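Local coordinates for protein RNA-directed RNA polymerase (Infectious pancreatic necrosis virus, PDB 3ZED) that catalyses RNA-directed RNA synthesis as the polymerase of a birnavirus, and is probably found both free and covalently attached to the genomic RNA, at residues P353-F358 / L558-W563; I385-I390 / F475-N480; I392-T397 / K496-T501; D402-E407 / N514-R519. All coordinates share one frame; numbering follows the deposited sequence.

Contact 1: residues P353-F358 / L558-W563; sequences PSLYGF and LDLLGW
L355 and F358 of a type II turn pack against L560 and L561 of a tight beta-hairpin, a type I' turn with a G1 bulge that joins strands 556-560 and 563-568. A palm loop here meets a hairpin of the sequence region assigned to the thumb. Each side is a closed turn: F358 N bonds L355 O (3.0 Å), and L560 and W563 bond each other's N and O. From the first turn L355 and F358 both point toward the hairpin. The tighter part centres on the buried L355 and L560, with the end of the F358 ring. L560 CD1 meets CD1 of L355 at 3.9 Å, while its other methyl, CD2, sits 3.7 Å from F358 CZ and equally near CE2. L560 thus divides its two branches between an aliphatic and an aromatic neighbour, lying about at a right angle to the F358 side chain. Its CG stands anti to the backbone N (chi1 -176°), a placement that carries the fork toward both partners. I368 of helix 364-377 touches L560 and F358 as well. Beyond this, packing slackens toward the side where F358 and L561 are partly exposed and the exposed G357 occupies the turn. L561 lays only its CD1 against the ring, and no polar group joins the two segments directly. Y391 covers L560 and L355, and its hydroxyl bonds to L561 N and D559 O at the hairpin. The loose end comes down to one methyl: L561 CD1 lies 4.0 Å from F358 CD2 and a longer 4.4 Å from L355 CB.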
loop_
_atom_site.group_PDB
_atom_site.type_symbol
_atom_site.label_atom_id
_atom_site.label_comp_id
_atom_site.label_asym_id
_atom_site.label_seq_id
_atom_site.Cartn_x
_atom_site.Cartn_y
_atom_site.Cartn_z
ATOM N N PRO B 353 14.939 -11.183 2.951
ATOM C CA PRO B 353 14.062 -10.918 4.119
ATOM C C PRO B 353 12.666 -10.396 3.714
ATOM O O PRO B 353 11.786 -10.298 4.565
ATOM C CB PRO B 353 14.823 -9.819 4.898
ATOM C CG PRO B 353 15.654 -9.139 3.887
ATOM C CD PRO B 353 16.026 -10.181 2.853
ATOM N N SER B 354 12.467 -10.025 2.445
ATOM C CA SER B 354 11.199 -9.459 1.960
ATOM C C SER B 354 10.004 -10.392 2.127
ATOM O O SER B 354 10.152 -11.608 2.001
ATOM C CB SER B 354 11.302 -9.078 0.490
ATOM O OG SER B 354 10.136 -8.397 0.054
ATOM N N LEU B 355 8.822 -9.801 2.415
ATOM C CA LEU B 355 7.557 -10.525 2.518
ATOM C C LEU B 355 6.603 -10.105 1.372
ATOM O O LEU B 355 5.435 -10.478 1.398
ATOM C CB LEU B 355 6.886 -10.271 3.892
ATOM C CG LEU B 355 7.438 -11.041 5.103
ATOM C CD1 LEU B 355 7.008 -10.389 6.399
ATOM C CD2 LEU B 355 7.039 -12.508 5.071
ATOM N N TYR B 356 7.095 -9.327 0.365
ATOM C CA TYR B 356 6.255 -8.861 -0.741
ATOM C C TYR B 356 5.555 -10.027 -1.470
ATOM O O TYR B 356 6.198 -10.982 -1.904
ATOM C CB TYR B 356 7.052 -8.007 -1.749
ATOM C CG TYR B 356 6.175 -7.486 -2.873
ATOM C CD1 TYR B 356 5.216 -6.506 -2.638
ATOM C CD2 TYR B 356 6.229 -8.048 -4.143
ATOM C CE1 TYR B 356 4.381 -6.051 -3.659
ATOM C CE2 TYR B 356 5.401 -7.597 -5.173
ATOM C CZ TYR B 356 4.484 -6.591 -4.928
ATOM O OH TYR B 356 3.658 -6.134 -5.933
ATOM N N GLY B 357 4.236 -9.910 -1.598
ATOM C CA GLY B 357 3.394 -10.902 -2.259
ATOM C C GLY B 357 3.155 -12.157 -1.430
ATOM O O GLY B 357 2.624 -13.137 -1.957
ATOM N N PHE B 358 3.514 -12.134 -0.115
ATOM C CA PHE B 358 3.325 -13.304 0.749
ATOM C C PHE B 358 1.857 -13.600 0.993
ATOM O O PHE B 358 1.071 -12.692 1.230
ATOM C CB PHE B 358 4.031 -13.133 2.105
ATOM C CG PHE B 358 3.672 -14.156 3.174
ATOM C CD1 PHE B 358 4.225 -15.426 3.157
ATOM C CD2 PHE B 358 2.795 -13.833 4.205
ATOM C CE1 PHE B 358 3.901 -16.355 4.140
ATOM C CE2 PHE B 358 2.477 -14.762 5.196
ATOM C CZ PHE B 358 3.057 -16.003 5.177
ATOM N N LEU B 558 2.522 -14.864 15.981
ATOM C CA LEU B 558 3.508 -14.106 15.240
ATOM C C LEU B 558 2.997 -12.743 14.827
ATOM O O LEU B 558 3.802 -11.817 14.690
ATOM C CB LEU B 558 3.914 -14.873 13.975
ATOM C CG LEU B 558 4.549 -16.246 14.117
ATOM C CD1 LEU B 558 4.739 -16.872 12.741
ATOM C CD2 LEU B 558 5.886 -16.168 14.896
ATOM N N ASP B 559 1.662 -12.633 14.594
ATOM C CA ASP B 559 0.985 -11.472 14.028
ATOM C C ASP B 559 1.706 -11.108 12.715
ATOM O O ASP B 559 1.978 -9.944 12.435
ATOM C CB ASP B 559 0.871 -10.292 15.015
ATOM C CG ASP B 559 -0.027 -9.155 14.533
ATOM O OD1 ASP B 559 -0.957 -9.424 13.738
ATOM O OD2 ASP B 559 0.243 -7.991 14.894
ATOM N N LEU B 560 2.071 -12.147 11.938
ATOM C CA LEU B 560 2.760 -11.998 10.669
ATOM C C LEU B 560 1.755 -11.491 9.667
ATOM O O LEU B 560 0.929 -12.259 9.184
ATOM C CB LEU B 560 3.376 -13.344 10.240
ATOM C CG LEU B 560 4.220 -13.319 8.945
ATOM C CD1 LEU B 560 5.594 -12.693 9.193
ATOM C CD2 LEU B 560 4.387 -14.705 8.409
ATOM N N LEU B 561 1.766 -10.165 9.425
ATOM C CA LEU B 561 0.808 -9.498 8.533
ATOM C C LEU B 561 -0.646 -9.832 8.968
ATOM O O LEU B 561 -1.527 -9.993 8.130
ATOM C CB LEU B 561 1.057 -9.826 7.032
ATOM C CG LEU B 561 2.509 -9.675 6.523
ATOM C CD1 LEU B 561 2.607 -9.965 5.046
ATOM C CD2 LEU B 561 3.058 -8.291 6.812
ATOM N N GLY B 562 -0.856 -9.918 10.291
ATOM C CA GLY B 562 -2.154 -10.209 10.896
ATOM C C GLY B 562 -2.485 -11.669 11.121
ATOM O O GLY B 562 -3.605 -11.981 11.519
ATOM N N TRP B 563 -1.536 -12.573 10.895
ATOM C CA TRP B 563 -1.789 -14.009 11.054
ATOM C C TRP B 563 -0.961 -14.664 12.164
ATOM O O TRP B 563 0.216 -14.354 12.345
ATOM C CB TRP B 563 -1.493 -14.764 9.733
ATOM C CG TRP B 563 -2.230 -14.225 8.552
ATOM C CD1 TRP B 563 -1.759 -13.334 7.625
ATOM C CD2 TRP B 563 -3.604 -14.469 8.215
ATOM N NE1 TRP B 563 -2.744 -13.031 6.710
ATOM C CE2 TRP B 563 -3.897 -13.698 7.060
ATOM C CE3 TRP B 563 -4.617 -15.284 8.766
ATOM C CZ2 TRP B 563 -5.156 -13.728 6.440
ATOM C CZ3 TRP B 563 -5.856 -15.319 8.144
ATOM C CH2 TRP B 563 -6.122 -14.536 7.005
#

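Contact 2: residues I385-I390 / F475-N480; sequences IYADNI and FTFLNN
A 2.8 Å bond from N389 N to Y386 O closes the type II' turn that sets Y386, A387 and D388 against F477 and N480 at the start of helix 476-493. A387, D388 and N389 form the ADN sequence that birnavirus polymerases carry in palm motif C where many viral polymerases have GDD. A387 takes the positive phi (51°) usual at this turn position. F477 meets Y386 in a T-shaped stack: its edge points at the tyrosine face, CE2 standing 3.5 Å above the Y386 plane and over its centre, with the ring planes at 74°. CG of F477, anti to its backbone N (chi1 172°), carries the ring out toward the turn; CD2 comes 3.5 Å from A387 CB, while A387 CA lies over one face. One helical turn on, N480 CB rests 3.6 Å from D388 N. The side chains of D388 and N480 run side by side, pointing the same way, but ND2 of N480 stays 4.1 Å from D388 OD1, too far for a bond. A387 O faces N480 O at 3.3 Å, two acceptors. The turn is thus seated on the helix by aromatic and aliphatic contact, with A387 N and O met by H481 ND1 and S484 OG of the same helix, which probably holds it in place and leaves the D388 carboxylate without a bond to N480.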
loop_
_atom_site.group_PDB
_atom_site.type_symbol
_atom_site.label_atom_id
_atom_site.label_comp_id
_atom_site.label_asym_id
_atom_site.label_seq_id
_atom_site.Cartn_x
_atom_site.Cartn_y
_atom_site.Cartn_z
ATOM N N ILE B 385 10.747 -8.246 6.256
ATOM C CA ILE B 385 10.265 -6.876 5.994
ATOM C C ILE B 385 9.079 -6.871 5.070
ATOM O O ILE B 385 9.095 -7.508 4.029
ATOM C CB ILE B 385 11.402 -5.956 5.432
ATOM C CG1 ILE B 385 12.654 -5.958 6.348
ATOM C CG2 ILE B 385 10.918 -4.516 5.182
ATOM C CD1 ILE B 385 13.958 -5.531 5.635
ATOM N N TYR B 386 8.082 -6.068 5.422
ATOM C CA TYR B 386 6.902 -5.823 4.616
ATOM C C TYR B 386 6.467 -4.378 4.805
ATOM O O TYR B 386 5.785 -4.091 5.791
ATOM C CB TYR B 386 5.755 -6.791 4.962
ATOM C CG TYR B 386 4.621 -6.703 3.958
ATOM C CD1 TYR B 386 3.585 -5.785 4.120
ATOM C CD2 TYR B 386 4.594 -7.522 2.838
ATOM C CE1 TYR B 386 2.563 -5.669 3.178
ATOM C CE2 TYR B 386 3.564 -7.435 1.903
ATOM C CZ TYR B 386 2.555 -6.499 2.072
ATOM O OH TYR B 386 1.541 -6.386 1.160
ATOM N N ALA B 387 6.834 -3.467 3.861
ATOM C CA ALA B 387 6.469 -2.040 3.960
ATOM C C ALA B 387 6.877 -1.496 5.359
ATOM O O ALA B 387 8.042 -1.651 5.728
ATOM C CB ALA B 387 4.966 -1.844 3.685
ATOM N N ASP B 388 5.932 -0.957 6.163
ATOM C CA ASP B 388 6.200 -0.425 7.514
ATOM C C ASP B 388 6.257 -1.519 8.613
ATOM O O ASP B 388 6.360 -1.171 9.783
ATOM C CB ASP B 388 5.160 0.651 7.903
ATOM C CG ASP B 388 3.704 0.205 7.781
ATOM O OD1 ASP B 388 3.401 -0.628 6.881
ATOM O OD2 ASP B 388 2.857 0.741 8.529
ATOM N N ASN B 389 6.259 -2.826 8.247
ATOM C CA ASN B 389 6.348 -3.911 9.229
ATOM C C ASN B 389 7.717 -4.590 9.208
ATOM O O ASN B 389 8.172 -5.064 8.157
ATOM C CB ASN B 389 5.263 -4.990 8.991
ATOM C CG ASN B 389 3.838 -4.487 8.876
ATOM O OD1 ASN B 389 3.213 -4.593 7.832
ATOM N ND2 ASN B 389 3.291 -3.918 9.933
ATOM N N ILE B 390 8.344 -4.690 10.380
ATOM C CA ILE B 390 9.619 -5.396 10.552
ATOM C C ILE B 390 9.384 -6.539 11.528
ATOM O O ILE B 390 8.707 -6.357 12.542
ATOM C CB ILE B 390 10.774 -4.472 11.034
ATOM C CG1 ILE B 390 11.040 -3.337 10.040
ATOM C CG2 ILE B 390 12.064 -5.252 11.368
ATOM C CD1 ILE B 390 11.735 -2.070 10.688
ATOM N N PHE B 475 3.088 4.709 -4.481
ATOM C CA PHE B 475 4.384 4.328 -3.897
ATOM C C PHE B 475 4.332 4.112 -2.373
ATOM O O PHE B 475 5.391 3.958 -1.767
ATOM C CB PHE B 475 5.453 5.386 -4.260
ATOM C CG PHE B 475 6.122 5.144 -5.610
ATOM C CD1 PHE B 475 5.366 5.032 -6.776
ATOM C CD2 PHE B 475 7.500 5.019 -5.707
ATOM C CE1 PHE B 475 5.978 4.775 -8.012
ATOM C CE2 PHE B 475 8.111 4.776 -6.939
ATOM C CZ PHE B 475 7.347 4.652 -8.082
ATOM N N THR B 476 3.126 4.040 -1.759
ATOM C CA THR B 476 3.005 3.893 -0.298
ATOM C C THR B 476 3.843 2.684 0.225
ATOM O O THR B 476 4.726 2.878 1.078
ATOM C CB THR B 476 1.525 3.824 0.164
ATOM O OG1 THR B 476 0.852 5.034 -0.219
ATOM C CG2 THR B 476 1.404 3.655 1.688
ATOM N N PHE B 477 3.573 1.474 -0.293
ATOM C CA PHE B 477 4.285 0.241 0.104
ATOM C C PHE B 477 5.801 0.380 -0.100
ATOM O O PHE B 477 6.574 0.057 0.812
ATOM C CB PHE B 477 3.768 -0.994 -0.695
ATOM C CG PHE B 477 4.598 -2.248 -0.458
ATOM C CD1 PHE B 477 5.765 -2.483 -1.188
ATOM C CD2 PHE B 477 4.221 -3.182 0.502
ATOM C CE1 PHE B 477 6.574 -3.592 -0.911
ATOM C CE2 PHE B 477 5.026 -4.300 0.773
ATOM C CZ PHE B 477 6.198 -4.489 0.075
ATOM N N LEU B 478 6.212 0.804 -1.326
ATOM C CA LEU B 478 7.621 0.909 -1.722
ATOM C C LEU B 478 8.411 1.868 -0.838
ATOM O O LEU B 478 9.488 1.512 -0.368
ATOM C CB LEU B 478 7.757 1.320 -3.213
ATOM C CG LEU B 478 7.279 0.293 -4.241
ATOM C CD1 LEU B 478 7.241 0.877 -5.632
ATOM C CD2 LEU B 478 8.132 -0.956 -4.210
ATOM N N ASN B 479 7.869 3.060 -0.588
ATOM C CA ASN B 479 8.525 4.063 0.257
ATOM C C ASN B 479 8.606 3.594 1.716
ATOM O O ASN B 479 9.629 3.786 2.344
ATOM C CB ASN B 479 7.808 5.411 0.160
ATOM C CG ASN B 479 7.857 6.045 -1.202
ATOM O OD1 ASN B 479 8.745 5.770 -2.004
ATOM N ND2 ASN B 479 6.919 6.940 -1.476
ATOM N N ASN B 480 7.552 2.958 2.237
ATOM C CA ASN B 480 7.561 2.422 3.602
ATOM C C ASN B 480 8.567 1.276 3.723
ATOM O O ASN B 480 9.299 1.206 4.710
ATOM C CB ASN B 480 6.159 1.948 4.002
ATOM C CG ASN B 480 5.227 3.055 4.451
ATOM O OD1 ASN B 480 5.622 4.193 4.666
ATOM N ND2 ASN B 480 3.960 2.746 4.588
#

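Contact 3: residues I392-T397 / K496-T501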
loop_
_atom_site.group_PDB
_atom_site.type_symbol
_atom_site.label_atom_id
_atom_site.label_comp_id
_atom_site.label_asym_id
_atom_site.label_seq_id
_atom_site.Cartn_x
_atom_site.Cartn_y
_atom_site.Cartn_z
ATOM N N ILE B 392 11.674 -9.407 13.654
ATOM C CA ILE B 392 13.005 -9.820 14.076
ATOM C C ILE B 392 12.915 -11.030 15.004
ATOM O O ILE B 392 12.184 -11.024 16.001
ATOM C CB ILE B 392 13.819 -8.651 14.720
ATOM C CG1 ILE B 392 14.267 -7.637 13.651
ATOM C CG2 ILE B 392 15.036 -9.161 15.539
ATOM C CD1 ILE B 392 14.717 -6.280 14.191
ATOM N N LEU B 393 13.703 -12.050 14.676
ATOM C CA LEU B 393 13.894 -13.239 15.491
ATOM C C LEU B 393 15.322 -13.179 16.034
ATOM O O LEU B 393 16.269 -13.298 15.265
ATOM C CB LEU B 393 13.654 -14.521 14.662
ATOM C CG LEU B 393 13.572 -15.886 15.395
ATOM C CD1 LEU B 393 13.152 -16.969 14.437
ATOM C CD2 LEU B 393 14.920 -16.327 15.964
ATOM N N GLN B 394 15.473 -12.949 17.339
ATOM C CA GLN B 394 16.764 -12.966 18.030
ATOM C C GLN B 394 16.545 -13.271 19.503
ATOM O O GLN B 394 15.478 -12.948 20.036
ATOM C CB GLN B 394 17.584 -11.675 17.824
ATOM C CG GLN B 394 17.196 -10.458 18.654
ATOM C CD GLN B 394 18.116 -9.316 18.328
ATOM O OE1 GLN B 394 17.842 -8.528 17.433
ATOM N NE2 GLN B 394 19.250 -9.223 19.011
ATOM N N ASP B 395 17.540 -13.938 20.134
ATOM C CA ASP B 395 17.566 -14.327 21.548
ATOM C C ASP B 395 16.298 -15.121 21.952
ATOM O O ASP B 395 15.635 -14.799 22.955
ATOM C CB ASP B 395 17.758 -13.087 22.448
ATOM C CG ASP B 395 18.983 -12.258 22.112
ATOM O OD1 ASP B 395 20.083 -12.841 21.998
ATOM O OD2 ASP B 395 18.839 -11.029 21.957
ATOM N N ASN B 396 15.967 -16.163 21.143
ATOM C CA ASN B 396 14.804 -17.044 21.324
ATOM C C ASN B 396 13.500 -16.222 21.520
ATOM O O ASN B 396 12.618 -16.606 22.301
ATOM C CB ASN B 396 15.039 -18.017 22.502
ATOM C CG ASN B 396 14.057 -19.162 22.545
ATOM O OD1 ASN B 396 13.626 -19.681 21.510
ATOM N ND2 ASN B 396 13.645 -19.547 23.746
ATOM N N THR B 397 13.401 -15.075 20.819
ATOM C CA THR B 397 12.253 -14.177 20.921
ATOM C C THR B 397 11.857 -13.659 19.527
ATOM O O THR B 397 12.717 -13.380 18.699
ATOM C CB THR B 397 12.568 -13.003 21.898
ATOM O OG1 THR B 397 13.228 -13.479 23.075
ATOM C CG2 THR B 397 11.327 -12.216 22.304
ATOM N N LYS B 496 23.299 -5.801 15.685
ATOM C CA LYS B 496 21.995 -6.399 15.958
ATOM C C LYS B 496 21.593 -6.260 17.465
ATOM O O LYS B 496 21.328 -7.282 18.125
ATOM C CB LYS B 496 21.925 -7.866 15.466
ATOM C CG LYS B 496 22.125 -8.003 13.954
ATOM C CD LYS B 496 21.953 -9.414 13.439
ATOM C CE LYS B 496 23.202 -10.246 13.502
ATOM N NZ LYS B 496 22.946 -11.643 13.052
ATOM N N PRO B 497 21.506 -5.017 18.027
ATOM C CA PRO B 497 21.056 -4.883 19.430
ATOM C C PRO B 497 19.620 -5.382 19.589
ATOM O O PRO B 497 18.798 -5.211 18.681
ATOM C CB PRO B 497 21.148 -3.374 19.698
ATOM C CG PRO B 497 21.029 -2.743 18.340
ATOM C CD PRO B 497 21.730 -3.690 17.414
ATOM N N ASN B 498 19.330 -6.016 20.732
ATOM C CA ASN B 498 18.013 -6.550 21.022
ATOM C C ASN B 498 16.955 -5.436 20.919
ATOM O O ASN B 498 17.160 -4.360 21.466
ATOM C CB ASN B 498 17.988 -7.219 22.397
ATOM C CG ASN B 498 16.673 -7.867 22.711
ATOM O OD1 ASN B 498 15.695 -7.192 23.054
ATOM N ND2 ASN B 498 16.600 -9.178 22.522
ATOM N N PRO B 499 15.817 -5.677 20.229
ATOM C CA PRO B 499 14.794 -4.628 20.085
ATOM C C PRO B 499 14.284 -3.987 21.392
ATOM O O PRO B 499 13.771 -2.868 21.321
ATOM C CB PRO B 499 13.665 -5.352 19.341
ATOM C CG PRO B 499 14.381 -6.339 18.499
ATOM C CD PRO B 499 15.439 -6.873 19.442
ATOM N N MET B 500 14.459 -4.639 22.566
ATOM C CA MET B 500 13.972 -4.096 23.850
ATOM C C MET B 500 14.985 -3.183 24.560
ATOM O O MET B 500 14.681 -2.658 25.637
ATOM C CB MET B 500 13.572 -5.216 24.827
ATOM C CG MET B 500 12.411 -6.098 24.374
ATOM S SD MET B 500 10.978 -5.291 23.593
ATOM C CE MET B 500 10.387 -4.241 24.894
ATOM N N THR B 501 16.183 -3.024 23.991
ATOM C CA THR B 501 17.262 -2.238 24.583
ATOM C C THR B 501 17.244 -0.786 24.078
ATOM O O THR B 501 16.682 -0.504 23.019
ATOM C CB THR B 501 18.621 -2.908 24.282
ATOM O OG1 THR B 501 18.884 -2.846 22.876
ATOM C CG2 THR B 501 18.690 -4.349 24.767
#
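Residues 392-395 run at 97° to loop residues 496-499, with Q394 CA 7.2 Å from N498 CA, where the hairpin between strands 389-394 and 397-403 abuts the loop leading into helix 502-505. Q394 carries most of the contact. Its CG occupies the crowded position between backbone N and carbonyl carbon (chi1 79°), and from there the chain extends to the loop. NE2 gives K496 O a nearly straight 3.0 Å bond lying close to the amide plane, though tilted from the carbonyl plane. OE1 lies 3.5 Å from P499 CD, the two side chains reaching tip to tip, and takes a weak bond from W491 NE1. At the hairpin tip, N498 ND2 donates to D395 OD2 (3.0 Å), which accepts on its anti lone pair; carboxylate and amide are nearly coplanar, 17° apart. A weak second bond reaches OD2 from Q394 NE2, so one carboxylate oxygen gathers both amides. The other end of N498 is used as well: OD1 accepts from M500 N at 2.9 Å, an Asx turn, while N498 O receives both N and OG1 of T501, the N-cap residue. Two residues before Q394, and also pointing at the loop, I392 touches P499 CG through CG2 at 4.1 Å. K496 turns its amine away to D381 in a salt bridge, and N498 ND2 also bonds Y399 OH. Both ends of the N498 amide are engaged, and Q394 adds one sound bond and weaker ones, so their rotation is probably set; D395 OD2 and K496 O are met by neutral donors, and the join of tip and loop depends on how these two amides are turned.

Contact 4: residues D402-E407 / N514-R519; sequences DLEKGE and NFKIER. With K (potassium ion), chain K.
E404 and N514 slant across each other just beyond the paired ends of strands 397-403 and 515-521, whose antiparallel pairing closes one edge of the four-stranded palm sheet. Carboxylate and amide planes are 42° apart, and N514 ND2 reaches E404 OE1 at 3.1 Å from above the carboxylate plane, 38° out of it. The same oxygen makes a salt bridge with R181, so it is held from two residues. In the backbone, E404 N bonds N514 O at 2.8 Å. Next along, D402 and K516 form a hydrogen-bonded pair, D402 N to K516 O and K516 N to D402 O (2.9 Å). Between these, L403 and F515 form a non-hydrogen-bonded pair with CA atoms only 4.0 Å apart and diverging side chains; L403 CD2 still meets F515 CB at 4.2 Å. On the face bearing D402 and K516, E518 crosses D402 at about a right angle, their carboxylate planes 49° apart, and touches through carbon: E518 CG lies 3.5 Å from D402 OD2. E518 OE2, 4.2 Å from the like-charged D402 OD2, makes a salt bridge with K516 NZ, its hydrogen bond weak, while D402 OD1 takes N389 ND2. N514 serves two partners with one amide, and binding to the metal would probably polarise its N-H toward E404. V177, N182, N184, N409 and G512 complete the site, and N514 OD1 meets the potassium ion at 2.8 Å.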
loop_
_atom_site.group_PDB
_atom_site.type_symbol
_atom_site.label_atom_id
_atom_site.label_comp_id
_atom_site.label_asym_id
_atom_site.label_seq_id
_atom_site.Cartn_x
_atom_site.Cartn_y
_atom_site.Cartn_z
ATOM N N ASP B 402 6.799 -2.022 14.197
ATOM C CA ASP B 402 6.110 -1.238 13.179
ATOM C C ASP B 402 6.608 0.160 13.192
ATOM O O ASP B 402 6.783 0.732 14.275
ATOM C CB ASP B 402 4.592 -1.215 13.404
ATOM C CG ASP B 402 3.870 -2.516 13.116
ATOM O OD1 ASP B 402 4.494 -3.431 12.534
ATOM O OD2 ASP B 402 2.681 -2.618 13.468
ATOM N N LEU B 403 6.747 0.756 12.012
ATOM C CA LEU B 403 7.078 2.172 11.936
ATOM C C LEU B 403 5.924 2.926 12.552
ATOM O O LEU B 403 4.772 2.485 12.439
ATOM C CB LEU B 403 7.335 2.636 10.490
ATOM C CG LEU B 403 8.399 1.878 9.676
ATOM C CD1 LEU B 403 8.602 2.537 8.328
ATOM C CD2 LEU B 403 9.720 1.716 10.451
ATOM N N GLU B 404 6.223 3.989 13.293
ATOM C CA GLU B 404 5.159 4.729 13.935
ATOM C C GLU B 404 4.552 5.648 12.896
ATOM O O GLU B 404 5.239 6.539 12.413
ATOM C CB GLU B 404 5.678 5.491 15.167
ATOM C CG GLU B 404 4.628 6.394 15.793
ATOM C CD GLU B 404 5.062 7.253 16.965
ATOM O OE1 GLU B 404 6.260 7.610 17.050
ATOM O OE2 GLU B 404 4.183 7.603 17.783
ATOM N N LYS B 405 3.273 5.397 12.536
ATOM C CA LYS B 405 2.509 6.171 11.546
ATOM C C LYS B 405 3.381 6.326 10.319
ATOM O O LYS B 405 3.654 7.453 9.910
ATOM C CB LYS B 405 2.082 7.545 12.135
ATOM C CG LYS B 405 1.090 7.414 13.281
ATOM C CD LYS B 405 0.935 8.698 14.069
ATOM C CE LYS B 405 0.062 8.480 15.277
ATOM N NZ LYS B 405 0.844 8.033 16.465
ATOM N N GLY B 406 3.901 5.183 9.845
ATOM C CA GLY B 406 4.878 5.020 8.766
ATOM C C GLY B 406 5.098 6.160 7.790
ATOM O O GLY B 406 6.177 6.758 7.759
ATOM N N GLU B 407 4.071 6.425 6.961
ATOM C CA GLU B 407 3.993 7.432 5.894
ATOM C C GLU B 407 4.525 8.827 6.303
ATOM O O GLU B 407 5.156 9.497 5.486
ATOM C CB GLU B 407 2.533 7.571 5.414
ATOM C CG GLU B 407 2.026 6.391 4.590
ATOM C CD GLU B 407 1.355 5.251 5.342
ATOM O OE1 GLU B 407 1.747 4.976 6.498
ATOM O OE2 GLU B 407 0.438 4.621 4.768
ATOM N N ASN B 514 10.567 6.999 13.211
ATOM C CA ASN B 514 9.911 6.569 14.447
ATOM C C ASN B 514 9.407 5.156 14.288
ATOM O O ASN B 514 8.868 4.806 13.239
ATOM C CB ASN B 514 8.730 7.493 14.791
ATOM C CG ASN B 514 9.065 8.934 15.044
ATOM O OD1 ASN B 514 10.003 9.485 14.487
ATOM N ND2 ASN B 514 8.266 9.595 15.845
ATOM N N PHE B 515 9.529 4.351 15.332
ATOM C CA PHE B 515 9.020 2.980 15.290
ATOM C C PHE B 515 8.718 2.531 16.688
ATOM O O PHE B 515 9.207 3.124 17.658
ATOM C CB PHE B 515 10.039 2.018 14.624
ATOM C CG PHE B 515 11.444 2.047 15.202
ATOM C CD1 PHE B 515 11.728 1.438 16.420
ATOM C CD2 PHE B 515 12.485 2.662 14.515
ATOM C CE1 PHE B 515 13.018 1.495 16.964
ATOM C CE2 PHE B 515 13.781 2.684 15.038
ATOM C CZ PHE B 515 14.041 2.101 16.259
ATOM N N LYS B 516 7.945 1.456 16.813
ATOM C CA LYS B 516 7.682 0.884 18.128
ATOM C C LYS B 516 7.568 -0.610 18.048
ATOM O O LYS B 516 7.188 -1.173 17.018
ATOM C CB LYS B 516 6.491 1.499 18.887
ATOM C CG LYS B 516 5.198 1.747 18.136
ATOM C CD LYS B 516 4.214 2.474 19.070
ATOM C CE LYS B 516 3.122 3.223 18.339
ATOM N NZ LYS B 516 1.817 2.510 18.399
ATOM N N ILE B 517 7.966 -1.256 19.142
ATOM C CA ILE B 517 7.878 -2.694 19.311
ATOM C C ILE B 517 6.426 -2.949 19.653
ATOM O O ILE B 517 5.944 -2.503 20.701
ATOM C CB ILE B 517 8.899 -3.235 20.362
ATOM C CG1 ILE B 517 10.338 -3.241 19.813
ATOM C CG2 ILE B 517 8.523 -4.661 20.771
ATOM C CD1 ILE B 517 11.028 -1.954 19.663
ATOM N N GLU B 518 5.722 -3.610 18.735
ATOM C CA GLU B 518 4.295 -3.897 18.836
ATOM C C GLU B 518 4.002 -5.226 19.498
ATOM O O GLU B 518 2.909 -5.406 20.058
ATOM C CB GLU B 518 3.653 -3.874 17.434
ATOM C CG GLU B 518 3.618 -2.484 16.807
ATOM C CD GLU B 518 2.749 -1.424 17.469
ATOM O OE1 GLU B 518 2.056 -1.732 18.470
ATOM O OE2 GLU B 518 2.739 -0.281 16.961
ATOM N N ARG B 519 4.959 -6.162 19.432
ATOM C CA ARG B 519 4.793 -7.497 19.990
ATOM C C ARG B 519 6.122 -8.109 20.322
ATOM O O ARG B 519 7.084 -7.971 19.573
ATOM C CB ARG B 519 4.047 -8.391 18.980
ATOM C CG ARG B 519 3.535 -9.694 19.557
ATOM C CD ARG B 519 2.403 -10.246 18.726
ATOM N NE ARG B 519 1.244 -9.355 18.693
ATOM C CZ ARG B 519 -0.001 -9.782 18.602
ATOM N NH1 ARG B 519 -0.258 -11.072 18.546
ATOM N NH2 ARG B 519 -1.004 -8.915 18.565
HETATM K K K K . 10.272 10.883 12.092
#

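In the fold
Along the chain come 353-358, 385-390, 392-397 and 402-407, then 475-480, 496-501, 514-519 and 558-563, so contacts 2, 3 and 4 cross one another inside the loop closed by contact 1. Those three all involve the four-stranded antiparallel sheet 382-386, 389-394, 397-403, 515-521. Contacts 1 and 2 lie 11 Å apart between centres, joined by the backbone of 353-355 to I385 and by Y356 on F477. Contacts 2 and 4 are equally close, linked by N389 to D402. Contact 3 is 16 Å from contact 4, where P499 and M500 rest on I517. Residues far apart in sequence are thus gathered round the motif C turn of contact 2.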